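Local coordinates for protein dehydroquinate synthase (Thermus thermophilus, PDB 1UJN) that probably converts the sugar phosphate DAHP to 3-dehydroquinate, the second step of chorismate biosynthesis, with the help of NAD+ and a cobalt or zinc ion, at residues G60-K65 with G93-D98; E68-V73 with G101-T106; N85-V90 with G110-A115; G129-I134 with G144-P149. One frame throughout, in Å; residues are numbered along the deposited sequence.

Interaction 1 (G60-K65 with G93-D98)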
loop_
_atom_site.group_PDB
_atom_site.type_symbol
_atom_site.label_atom_id
_atom_site.label_comp_id
_atom_site.label_asym_id
_atom_site.label_seq_id
_atom_site.Cartn_x
_atom_site.Cartn_y
_atom_site.Cartn_z
ATOM N N GLY A 60 13.539 6.716 17.617
ATOM C CA GLY A 60 13.988 6.653 16.240
ATOM C C GLY A 60 14.850 5.418 16.072
ATOM O O GLY A 60 14.943 4.600 16.983
ATOM N N GLY A 61 15.488 5.270 14.921
ATOM C CA GLY A 61 16.322 4.099 14.721
ATOM C C GLY A 61 15.575 3.008 13.987
ATOM O O GLY A 61 14.367 3.106 13.778
ATOM N N GLU A 62 16.295 1.959 13.609
ATOM C CA GLU A 62 15.716 0.845 12.866
ATOM C C GLU A 62 14.598 0.090 13.591
ATOM O O GLU A 62 13.750 -0.536 12.948
ATOM C CB GLU A 62 16.826 -0.126 12.473
ATOM C CG GLU A 62 17.829 0.462 11.498
ATOM C CD GLU A 62 17.196 0.813 10.169
ATOM O OE1 GLU A 62 16.463 -0.037 9.629
ATOM O OE2 GLU A 62 17.434 1.928 9.657
ATOM N N ALA A 63 14.602 0.137 14.918
ATOM C CA ALA A 63 13.579 -0.550 15.705
ATOM C C ALA A 63 12.185 -0.002 15.411
ATOM O O ALA A 63 11.188 -0.700 15.592
ATOM C CB ALA A 63 13.890 -0.425 17.201
ATOM N N ALA A 64 12.117 1.245 14.956
ATOM C CA ALA A 64 10.836 1.876 14.636
ATOM C C ALA A 64 10.239 1.304 13.353
ATOM O O ALA A 64 9.029 1.392 13.124
ATOM C CB ALA A 64 11.012 3.385 14.491
ATOM N N LYS A 65 11.091 0.729 12.511
ATOM C CA LYS A 65 10.640 0.155 11.249
ATOM C C LYS A 65 10.366 -1.336 11.406
ATOM O O LYS A 65 11.048 -2.175 10.816
ATOM C CB LYS A 65 11.686 0.413 10.159
ATOM C CG LYS A 65 11.788 1.883 9.774
ATOM C CD LYS A 65 12.954 2.178 8.835
ATOM C CE LYS A 65 12.885 1.374 7.542
ATOM N NZ LYS A 65 13.972 1.797 6.604
ATOM N N GLY A 93 13.655 11.646 11.492
ATOM C CA GLY A 93 14.583 11.308 10.427
ATOM C C GLY A 93 14.018 10.266 9.482
ATOM O O GLY A 93 12.815 9.996 9.502
ATOM N N GLY A 94 14.896 9.675 8.672
ATOM C CA GLY A 94 14.492 8.678 7.696
ATOM C C GLY A 94 13.650 7.514 8.187
ATOM O O GLY A 94 12.721 7.086 7.500
ATOM N N THR A 95 13.970 6.985 9.362
ATOM C CA THR A 95 13.216 5.861 9.892
ATOM C C THR A 95 11.781 6.263 10.222
ATOM O O THR A 95 10.856 5.474 10.043
ATOM C CB THR A 95 13.892 5.278 11.155
ATOM O OG1 THR A 95 14.015 6.299 12.154
ATOM C CG2 THR A 95 15.274 4.745 10.809
ATOM N N LEU A 96 11.600 7.490 10.704
ATOM C CA LEU A 96 10.269 7.971 11.054
ATOM C C LEU A 96 9.428 8.219 9.816
ATOM O O LEU A 96 8.241 7.910 9.810
ATOM C CB LEU A 96 10.348 9.257 11.880
ATOM C CG LEU A 96 10.037 9.141 13.380
ATOM C CD1 LEU A 96 8.585 8.718 13.567
ATOM C CD2 LEU A 96 10.979 8.137 14.042
ATOM N N THR A 97 10.027 8.780 8.770
ATOM C CA THR A 97 9.255 9.027 7.563
ATOM C C THR A 97 8.977 7.707 6.858
ATOM O O THR A 97 7.933 7.549 6.231
ATOM C CB THR A 97 9.960 10.023 6.609
ATOM O OG1 THR A 97 11.338 9.679 6.472
ATOM C CG2 THR A 97 9.844 11.437 7.152
ATOM N N ASP A 98 9.902 6.756 6.975
ATOM C CA ASP A 98 9.714 5.435 6.368
ATOM C C ASP A 98 8.496 4.771 7.016
ATOM O O ASP A 98 7.572 4.323 6.330
ATOM C CB ASP A 98 10.958 4.554 6.587
ATOM C CG ASP A 98 12.055 4.815 5.564
ATOM O OD1 ASP A 98 13.158 4.245 5.713
ATOM O OD2 ASP A 98 11.820 5.578 4.605
#

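Interaction 2 (E68-V73 with G101-T106)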
loop_
_atom_site.group_PDB
_atom_site.type_symbol
_atom_site.label_atom_id
_atom_site.label_comp_id
_atom_site.label_asym_id
_atom_site.label_seq_id
_atom_site.Cartn_x
_atom_site.Cartn_y
_atom_site.Cartn_z
ATOM N N GLU A 68 5.628 -4.576 14.603
ATOM C CA GLU A 68 5.047 -4.261 15.898
ATOM C C GLU A 68 4.728 -2.776 16.045
ATOM O O GLU A 68 3.636 -2.411 16.482
ATOM C CB GLU A 68 5.986 -4.693 17.027
ATOM C CG GLU A 68 5.386 -4.481 18.405
ATOM C CD GLU A 68 4.025 -5.145 18.551
ATOM O OE1 GLU A 68 3.971 -6.394 18.577
ATOM O OE2 GLU A 68 3.009 -4.416 18.626
ATOM N N VAL A 69 5.673 -1.919 15.680
ATOM C CA VAL A 69 5.451 -0.480 15.801
ATOM C C VAL A 69 4.398 -0.026 14.789
ATOM O O VAL A 69 3.586 0.857 15.071
ATOM C CB VAL A 69 6.763 0.297 15.590
ATOM C CG1 VAL A 69 6.518 1.791 15.696
ATOM C CG2 VAL A 69 7.780 -0.134 16.633
ATOM N N TYR A 70 4.419 -0.650 13.616
ATOM C CA TYR A 70 3.472 -0.356 12.546
ATOM C C TYR A 70 2.051 -0.614 13.055
ATOM O O TYR A 70 1.158 0.230 12.924
ATOM C CB TYR A 70 3.801 -1.253 11.344
ATOM C CG TYR A 70 2.793 -1.264 10.207
ATOM C CD1 TYR A 70 2.562 -0.127 9.428
ATOM C CD2 TYR A 70 2.101 -2.428 9.886
ATOM C CE1 TYR A 70 1.660 -0.159 8.354
ATOM C CE2 TYR A 70 1.196 -2.473 8.808
ATOM C CZ TYR A 70 0.984 -1.338 8.052
ATOM O OH TYR A 70 0.097 -1.387 6.995
ATOM N N GLY A 71 1.853 -1.786 13.651
ATOM C CA GLY A 71 0.550 -2.131 14.177
ATOM C C GLY A 71 0.129 -1.202 15.297
ATOM O O GLY A 71 -1.037 -0.834 15.396
ATOM N N LYS A 72 1.085 -0.819 16.137
ATOM C CA LYS A 72 0.807 0.075 17.258
ATOM C C LYS A 72 0.324 1.436 16.773
ATOM O O LYS A 72 -0.662 1.966 17.280
ATOM C CB LYS A 72 2.060 0.262 18.121
ATOM C CG LYS A 72 1.783 0.959 19.449
ATOM C CD LYS A 72 3.016 0.960 20.346
ATOM C CE LYS A 72 4.003 2.036 19.934
ATOM N NZ LYS A 72 3.624 3.357 20.514
ATOM N N VAL A 73 1.016 1.998 15.787
ATOM C CA VAL A 73 0.629 3.302 15.259
ATOM C C VAL A 73 -0.748 3.234 14.605
ATOM O O VAL A 73 -1.581 4.114 14.809
ATOM C CB VAL A 73 1.670 3.830 14.241
ATOM C CG1 VAL A 73 1.246 5.209 13.730
ATOM C CG2 VAL A 73 3.046 3.914 14.904
ATOM N N GLY A 101 5.262 7.165 6.735
ATOM C CA GLY A 101 4.759 7.234 5.377
ATOM C C GLY A 101 4.009 5.964 5.012
ATOM O O GLY A 101 3.020 6.006 4.285
ATOM N N PHE A 102 4.480 4.830 5.527
ATOM C CA PHE A 102 3.845 3.542 5.254
ATOM C C PHE A 102 2.520 3.432 6.007
ATOM O O PHE A 102 1.541 2.878 5.488
ATOM C CB PHE A 102 4.792 2.402 5.642
ATOM C CG PHE A 102 4.258 1.034 5.316
ATOM C CD1 PHE A 102 3.740 0.757 4.051
ATOM C CD2 PHE A 102 4.276 0.021 6.272
ATOM C CE1 PHE A 102 3.247 -0.509 3.742
ATOM C CE2 PHE A 102 3.786 -1.254 5.977
ATOM C CZ PHE A 102 3.269 -1.521 4.708
ATOM N N VAL A 103 2.489 3.961 7.227
ATOM C CA VAL A 103 1.261 3.967 8.013
ATOM C C VAL A 103 0.235 4.813 7.245
ATOM O O VAL A 103 -0.907 4.409 7.083
ATOM C CB VAL A 103 1.501 4.576 9.411
ATOM C CG1 VAL A 103 0.170 4.900 10.092
ATOM C CG2 VAL A 103 2.290 3.577 10.269
ATOM N N ALA A 104 0.655 5.979 6.760
ATOM C CA ALA A 104 -0.244 6.852 5.996
ATOM C C ALA A 104 -0.714 6.179 4.710
ATOM O O ALA A 104 -1.870 6.329 4.307
ATOM C CB ALA A 104 0.456 8.163 5.654
ATOM N N ALA A 105 0.187 5.451 4.055
ATOM C CA ALA A 105 -0.151 4.775 2.812
ATOM C C ALA A 105 -1.185 3.676 2.977
ATOM O O ALA A 105 -1.903 3.364 2.028
ATOM C CB ALA A 105 1.109 4.187 2.174
ATOM N N THR A 106 -1.287 3.113 4.176
ATOM C CA THR A 106 -2.193 1.998 4.389
ATOM C C THR A 106 -3.354 2.179 5.351
ATOM O O THR A 106 -4.297 1.391 5.317
ATOM C CB THR A 106 -1.387 0.757 4.805
ATOM O OG1 THR A 106 -0.653 1.044 6.003
ATOM C CG2 THR A 106 -0.400 0.372 3.685
#

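Interaction 3 (N85-V90 with G110-A115)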
loop_
_atom_site.group_PDB
_atom_site.type_symbol
_atom_site.label_atom_id
_atom_site.label_comp_id
_atom_site.label_asym_id
_atom_site.label_seq_id
_atom_site.Cartn_x
_atom_site.Cartn_y
_atom_site.Cartn_z
ATOM N N ASN A 85 -10.103 11.607 5.623
ATOM C CA ASN A 85 -9.636 12.928 5.204
ATOM C C ASN A 85 -8.638 13.492 6.210
ATOM O O ASN A 85 -8.300 14.677 6.173
ATOM C CB ASN A 85 -10.815 13.895 5.013
ATOM C CG ASN A 85 -11.520 14.232 6.311
ATOM O OD1 ASN A 85 -11.764 13.363 7.144
ATOM N ND2 ASN A 85 -11.872 15.503 6.476
ATOM N N ALA A 86 -8.154 12.635 7.103
ATOM C CA ALA A 86 -7.176 13.056 8.099
ATOM C C ALA A 86 -5.787 13.175 7.466
ATOM O O ALA A 86 -5.513 12.604 6.403
ATOM C CB ALA A 86 -7.135 12.057 9.258
ATOM N N THR A 87 -4.919 13.927 8.129
ATOM C CA THR A 87 -3.549 14.109 7.668
ATOM C C THR A 87 -2.609 13.661 8.776
ATOM O O THR A 87 -2.800 14.014 9.942
ATOM C CB THR A 87 -3.237 15.589 7.361
ATOM O OG1 THR A 87 -4.105 16.058 6.325
ATOM C CG2 THR A 87 -1.784 15.748 6.907
ATOM N N LEU A 88 -1.600 12.877 8.415
ATOM C CA LEU A 88 -0.615 12.416 9.389
ATOM C C LEU A 88 0.641 13.263 9.222
ATOM O O LEU A 88 1.196 13.334 8.128
ATOM C CB LEU A 88 -0.255 10.946 9.141
ATOM C CG LEU A 88 0.784 10.343 10.100
ATOM C CD1 LEU A 88 0.192 10.267 11.507
ATOM C CD2 LEU A 88 1.180 8.955 9.636
ATOM N N LEU A 89 1.073 13.921 10.292
ATOM C CA LEU A 89 2.283 14.732 10.237
ATOM C C LEU A 89 3.409 13.880 10.816
ATOM O O LEU A 89 3.245 13.240 11.856
ATOM C CB LEU A 89 2.110 16.028 11.043
ATOM C CG LEU A 89 1.152 17.062 10.438
ATOM C CD1 LEU A 89 -0.295 16.603 10.579
ATOM C CD2 LEU A 89 1.346 18.395 11.156
ATOM N N VAL A 90 4.547 13.846 10.132
ATOM C CA VAL A 90 5.656 13.027 10.599
ATOM C C VAL A 90 6.905 13.858 10.819
ATOM O O VAL A 90 7.446 14.455 9.881
ATOM C CB VAL A 90 5.955 11.885 9.597
ATOM C CG1 VAL A 90 6.947 10.911 10.203
ATOM C CG2 VAL A 90 4.656 11.161 9.233
ATOM N N GLY A 110 -5.049 4.542 2.794
ATOM C CA GLY A 110 -4.348 5.733 2.361
ATOM C C GLY A 110 -4.873 7.092 2.763
ATOM O O GLY A 110 -5.990 7.461 2.419
ATOM N N VAL A 111 -4.044 7.834 3.494
ATOM C CA VAL A 111 -4.371 9.189 3.913
ATOM C C VAL A 111 -3.159 10.066 3.613
ATOM O O VAL A 111 -2.041 9.575 3.435
ATOM C CB VAL A 111 -4.695 9.283 5.422
ATOM C CG1 VAL A 111 -5.935 8.437 5.742
ATOM C CG2 VAL A 111 -3.490 8.827 6.255
ATOM N N ALA A 112 -3.382 11.368 3.551
ATOM C CA ALA A 112 -2.297 12.300 3.266
ATOM C C ALA A 112 -1.324 12.403 4.432
ATOM O O ALA A 112 -1.689 12.169 5.586
ATOM C CB ALA A 112 -2.877 13.678 2.963
ATOM N N TYR A 113 -0.069 12.713 4.131
ATOM C CA TYR A 113 0.895 12.921 5.199
ATOM C C TYR A 113 1.842 14.049 4.831
ATOM O O TYR A 113 2.081 14.318 3.649
ATOM C CB TYR A 113 1.666 11.642 5.557
ATOM C CG TYR A 113 2.755 11.204 4.607
ATOM C CD1 TYR A 113 2.454 10.529 3.433
ATOM C CD2 TYR A 113 4.093 11.407 4.928
ATOM C CE1 TYR A 113 3.467 10.050 2.602
ATOM C CE2 TYR A 113 5.113 10.937 4.102
ATOM C CZ TYR A 113 4.793 10.256 2.950
ATOM O OH TYR A 113 5.802 9.747 2.160
ATOM N N LEU A 114 2.314 14.746 5.859
ATOM C CA LEU A 114 3.249 15.849 5.697
ATOM C C LEU A 114 4.528 15.425 6.391
ATOM O O LEU A 114 4.493 14.881 7.495
ATOM C CB LEU A 114 2.709 17.116 6.361
ATOM C CG LEU A 114 1.460 17.736 5.732
ATOM C CD1 LEU A 114 0.987 18.905 6.592
ATOM C CD2 LEU A 114 1.779 18.197 4.320
ATOM N N ALA A 115 5.657 15.671 5.741
ATOM C CA ALA A 115 6.941 15.293 6.309
ATOM C C ALA A 115 7.718 16.498 6.829
ATOM O O ALA A 115 7.791 17.533 6.169
ATOM C CB ALA A 115 7.767 14.566 5.266
HETATM O O HOH W 1 -6.177 12.272 3.884
#

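Interaction 4 (G129-I134 with G144-P149)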
loop_
_atom_site.group_PDB
_atom_site.type_symbol
_atom_site.label_atom_id
_atom_site.label_comp_id
_atom_site.label_asym_id
_atom_site.label_seq_id
_atom_site.Cartn_x
_atom_site.Cartn_y
_atom_site.Cartn_z
ATOM N N GLY A 129 11.040 10.564 -4.006
ATOM C CA GLY A 129 10.998 9.135 -4.290
ATOM C C GLY A 129 9.774 8.382 -3.799
ATOM O O GLY A 129 9.422 7.333 -4.345
ATOM N N GLY A 130 9.141 8.903 -2.755
ATOM C CA GLY A 130 7.950 8.274 -2.210
ATOM C C GLY A 130 8.158 6.919 -1.553
ATOM O O GLY A 130 7.190 6.222 -1.267
ATOM N N LYS A 131 9.407 6.529 -1.321
ATOM C CA LYS A 131 9.672 5.237 -0.689
ATOM C C LYS A 131 9.334 5.232 0.796
ATOM O O LYS A 131 9.804 6.083 1.543
ATOM C CB LYS A 131 11.135 4.845 -0.840
ATOM C CG LYS A 131 11.573 4.593 -2.261
ATOM C CD LYS A 131 12.955 3.965 -2.263
ATOM C CE LYS A 131 13.341 3.500 -3.656
ATOM N NZ LYS A 131 14.653 2.789 -3.634
ATOM N N THR A 132 8.509 4.278 1.214
ATOM C CA THR A 132 8.144 4.143 2.621
ATOM C C THR A 132 8.176 2.653 2.921
ATOM O O THR A 132 8.186 1.838 1.997
ATOM C CB THR A 132 6.716 4.677 2.916
ATOM O OG1 THR A 132 5.740 3.747 2.431
ATOM C CG2 THR A 132 6.500 6.028 2.247
ATOM N N GLY A 133 8.209 2.288 4.201
ATOM C CA GLY A 133 8.223 0.875 4.525
ATOM C C GLY A 133 8.868 0.519 5.850
ATOM O O GLY A 133 9.294 1.388 6.608
ATOM N N ILE A 134 8.934 -0.779 6.120
ATOM C CA ILE A 134 9.501 -1.286 7.358
ATOM C C ILE A 134 10.367 -2.514 7.066
ATOM O O ILE A 134 10.454 -2.968 5.920
ATOM C CB ILE A 134 8.379 -1.674 8.350
ATOM C CG1 ILE A 134 7.441 -2.698 7.700
ATOM C CG2 ILE A 134 7.581 -0.428 8.756
ATOM C CD1 ILE A 134 6.406 -3.283 8.648
ATOM N N GLY A 144 6.520 -2.363 2.181
ATOM C CA GLY A 144 6.357 -0.927 2.111
ATOM C C GLY A 144 5.353 -0.487 1.082
ATOM O O GLY A 144 4.473 -1.250 0.684
ATOM N N ALA A 145 5.506 0.757 0.648
ATOM C CA ALA A 145 4.603 1.334 -0.326
ATOM C C ALA A 145 5.184 2.613 -0.884
ATOM O O ALA A 145 5.921 3.322 -0.198
ATOM C CB ALA A 145 3.262 1.641 0.342
ATOM N N PHE A 146 4.871 2.898 -2.142
ATOM C CA PHE A 146 5.300 4.155 -2.729
ATOM C C PHE A 146 4.138 5.089 -2.416
ATOM O O PHE A 146 3.027 4.918 -2.933
ATOM C CB PHE A 146 5.509 4.015 -4.237
ATOM C CG PHE A 146 6.799 3.336 -4.597
ATOM C CD1 PHE A 146 6.814 2.007 -5.000
ATOM C CD2 PHE A 146 8.009 4.022 -4.495
ATOM C CE1 PHE A 146 8.020 1.367 -5.296
ATOM C CE2 PHE A 146 9.219 3.391 -4.785
ATOM C CZ PHE A 146 9.219 2.061 -5.187
ATOM N N HIS A 147 4.387 6.046 -1.529
ATOM C CA HIS A 147 3.365 6.991 -1.107
ATOM C C HIS A 147 4.072 8.324 -0.909
ATOM O O HIS A 147 4.970 8.445 -0.075
ATOM C CB HIS A 147 2.729 6.509 0.197
ATOM C CG HIS A 147 1.493 7.260 0.580
ATOM N ND1 HIS A 147 0.459 7.485 -0.300
ATOM C CD2 HIS A 147 1.124 7.833 1.749
ATOM C CE1 HIS A 147 -0.496 8.165 0.308
ATOM N NE2 HIS A 147 -0.118 8.389 1.553
ATOM N N PHE A 148 3.675 9.313 -1.703
ATOM C CA PHE A 148 4.309 10.622 -1.657
ATOM C C PHE A 148 3.688 11.575 -0.668
ATOM O O PHE A 148 2.471 11.604 -0.499
ATOM C CB PHE A 148 4.284 11.268 -3.042
ATOM C CG PHE A 148 4.930 10.437 -4.100
ATOM C CD1 PHE A 148 4.218 9.440 -4.744
ATOM C CD2 PHE A 148 6.273 10.611 -4.410
ATOM C CE1 PHE A 148 4.833 8.620 -5.686
ATOM C CE2 PHE A 148 6.901 9.791 -5.352
ATOM C CZ PHE A 148 6.175 8.796 -5.988
ATOM N N PRO A 149 4.526 12.387 -0.009
ATOM C CA PRO A 149 4.007 13.352 0.961
ATOM C C PRO A 149 3.277 14.462 0.222
ATOM O O PRO A 149 3.501 14.688 -0.972
ATOM C CB PRO A 149 5.266 13.849 1.665
ATOM C CG PRO A 149 6.297 13.801 0.587
ATOM C CD PRO A 149 5.994 12.478 -0.118
#

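Interaction 1 (G60-K65 with G93-D98)
Gly60 lies against Leu96 near the start of helix 94-106, its CA 4.0 Å from Leu96 CD2. Next, Gly61 N makes a long, bent hydrogen bond of 3.3 Å to Thr95 OG1. The Thr95 hydroxyl sits between its own backbone N and carbonyl carbon (chi1 58°), which turns OG1 to this amide. The methyl CG2 of Thr95 rests on the Gly61 peptide, 3.5 Å from Gly61 O. Glu62 crosses Thr95 at about a right angle, with OE2 3.7 Å from Thr95 CG2. The other carboxylate oxygen of Glu62, OE1, is hydrogen-bonded to Asn135 ND2 and has a weak, long ion pair with Lys140, predicted to bind NAD+.

Lys65 reaches furthest along the helix. Its CG is 3.7 Å from Thr95 O, and CD and CE run beside Asp98 CB. A bend at chi3 (58°) sets CE near the carboxylate. NZ then forms a salt bridge of 2.7 Å with Asp98 OD1, on the anti side and 25° out of the carboxylate plane. Asn141 OD1 is a second partner of NZ. The contact joins a loop to the glycine-rich turn that opens helix 94-106, a strand-turn-helix element typical of dinucleotide-binding folds and consistent with a nearby NAD+ site.

Interaction 2 (E68-V73 with G101-T106)
The rings of Tyr70 and Phe102 lie nearly parallel, at 20°, but slid apart so that they barely overlap. Their centroids are 4.6 Å apart. One face of the Tyr70 ring carries Phe102 CE2, placed toward the rim. The closest atoms are Tyr70 CE1 and Phe102 CD2, at 3.3 Å. At the edge of the Tyr70 ring, in its plane, sits Thr106 OG1. Val103 CG2 approaches the same ring obliquely, 3.8 Å from Tyr70 CD1. Tyr70 CG is anti to the backbone N (chi1 170°), which places it on the side of Phe102.

The polar atoms form a short relay. Tyr70 OH donates to Thr106 OG1 at 2.7 Å. Thr106 OG1 in turn donates to Phe102 O, one turn back in the helix, at 2.9 Å. This fixes the threonine hydroxyl as acceptor for the buried tyrosine. The tyrosine is thus held by the ring contact and by a bond at its tip.

Beside the tyrosine, Val73 CG1 meets Val103 CG1 at 3.8 Å. Val73 also touches Leu58 of strand 55-58, and Val103 packs on Leu74 and Leu77.

The second subunit completes the cluster. Its Val143 packs on Tyr70, its Tyr70 on Phe102 and its Phe102 on Thr106. The segments 68-73 and 101-106 of the two helices cross at -52°, their axes 10.2 Å apart. This is helix-helix packing in the alpha/beta N-terminal region, built directly into the dimer interface.

Interaction 3 (N85-V90 with G110-A115)
The segments around Thr87-Val90 and Tyr113-Ala115 pair as parallel neighbours in the main sheet. They are the two strands of a beta-alpha-beta crossover whose connection is helix 94-106. The sheet, with its parallel core, belongs to the N-terminal region that is thought to bind NAD+.

Three backbone hydrogen bonds hold the pair, alternating between the strands. Leu88 N bonds to Ala112 O at 2.9 Å. Leu114 N bonds to Leu88 O, also at 2.9 Å. Val90 N then bonds to Leu114 O at 2.8 Å. Leu88 O is met a second time, by the CA-H of Tyr113, with CA 3.0 Å away.

Side chains alternate between the faces. Thr87, Leu89 and Leu114 share one face. There Thr87 CG2 lies 4.0 Å from Leu114 CG, and Leu89 packs on Val46 and Leu50 of helix 40-50. Leu88, Val90 and Tyr113 are on the other face, which helix 94-106 covers through Leu96 and Ala104. Leu88 CB and Tyr113 CB meet there at 4.1 Å. The Tyr113 ring leads away from the neighbouring strand, and its hydroxyl hydrogen-bonds to His147 O.

At the Ala86 end a water takes the place of a direct bond. Ala86 O and Ala112 N are too far apart to bond directly. The water donates to Ala86 O at 2.6 Å and accepts from Ala112 N at 3.0 Å.

Interaction 4 (G129-I134 with G144-P149)
Thr132 and Ala145 face each other as an antiparallel hydrogen-bonded pair. Ala145 N donates to Thr132 O at 3.2 Å, from well above the carbonyl plane (58° out of it). The return bond, Thr132 N to Ala145 O, is weak because it is bent (131°). The threonine side chain reinforces it. With chi1 at 75°, OG1 is placed to donate to the same Ala145 O at 2.7 Å. One residue thus grips this oxygen twice. Further along, His147 N bonds to Gly130 O at 2.8 Å.

The two strands form a beta hairpin, 131-136 with 144-146, that lies over helix 94-106. Phe102 of that helix touches both Thr132 and Ala145. Arg109 NE of the second subunit also hydrogen-bonds to Thr132 O, which ties the hairpin to the dimer. Gly133 CA and Gly144 CA come to 3.5 Å; the backbones come this close because both residues are glycines.

Aromatic contacts fill the end away from the turn. Gly130 CA sits over the face of the Phe148 ring in a CH-pi contact, 4.0 Å from its centroid. Gly129 O lies at the edge of the Phe146 ring, in plane, 3.6 Å from CD2. Lys131, predicted to bind NAD+, runs beside Phe146 and points the same way. Its CG is 3.7 Å from Phe146 CE2.

In the fold
The four contacts all lie in the N-terminal family region, with centres 11 to 17 Å apart. Helix 94-106 is the common element. Its start serves interaction 1 and its end interaction 2, and it connects the strands of interaction 3. Along the chain these three interlock, their segments alternating. Interaction 4 follows all of them as a hairpin laid on the same helix. A hydrogen bond from Gly133 N to Asp98 O joins interactions 1 and 4, and one from Val111 N to Ala104 O joins interactions 2 and 3. His147 links interaction 4 to the sheet. Interactions 2 and 4 also touch the second subunit, which is consistent with the dimer interface and the predicted NAD+ site sharing one framework.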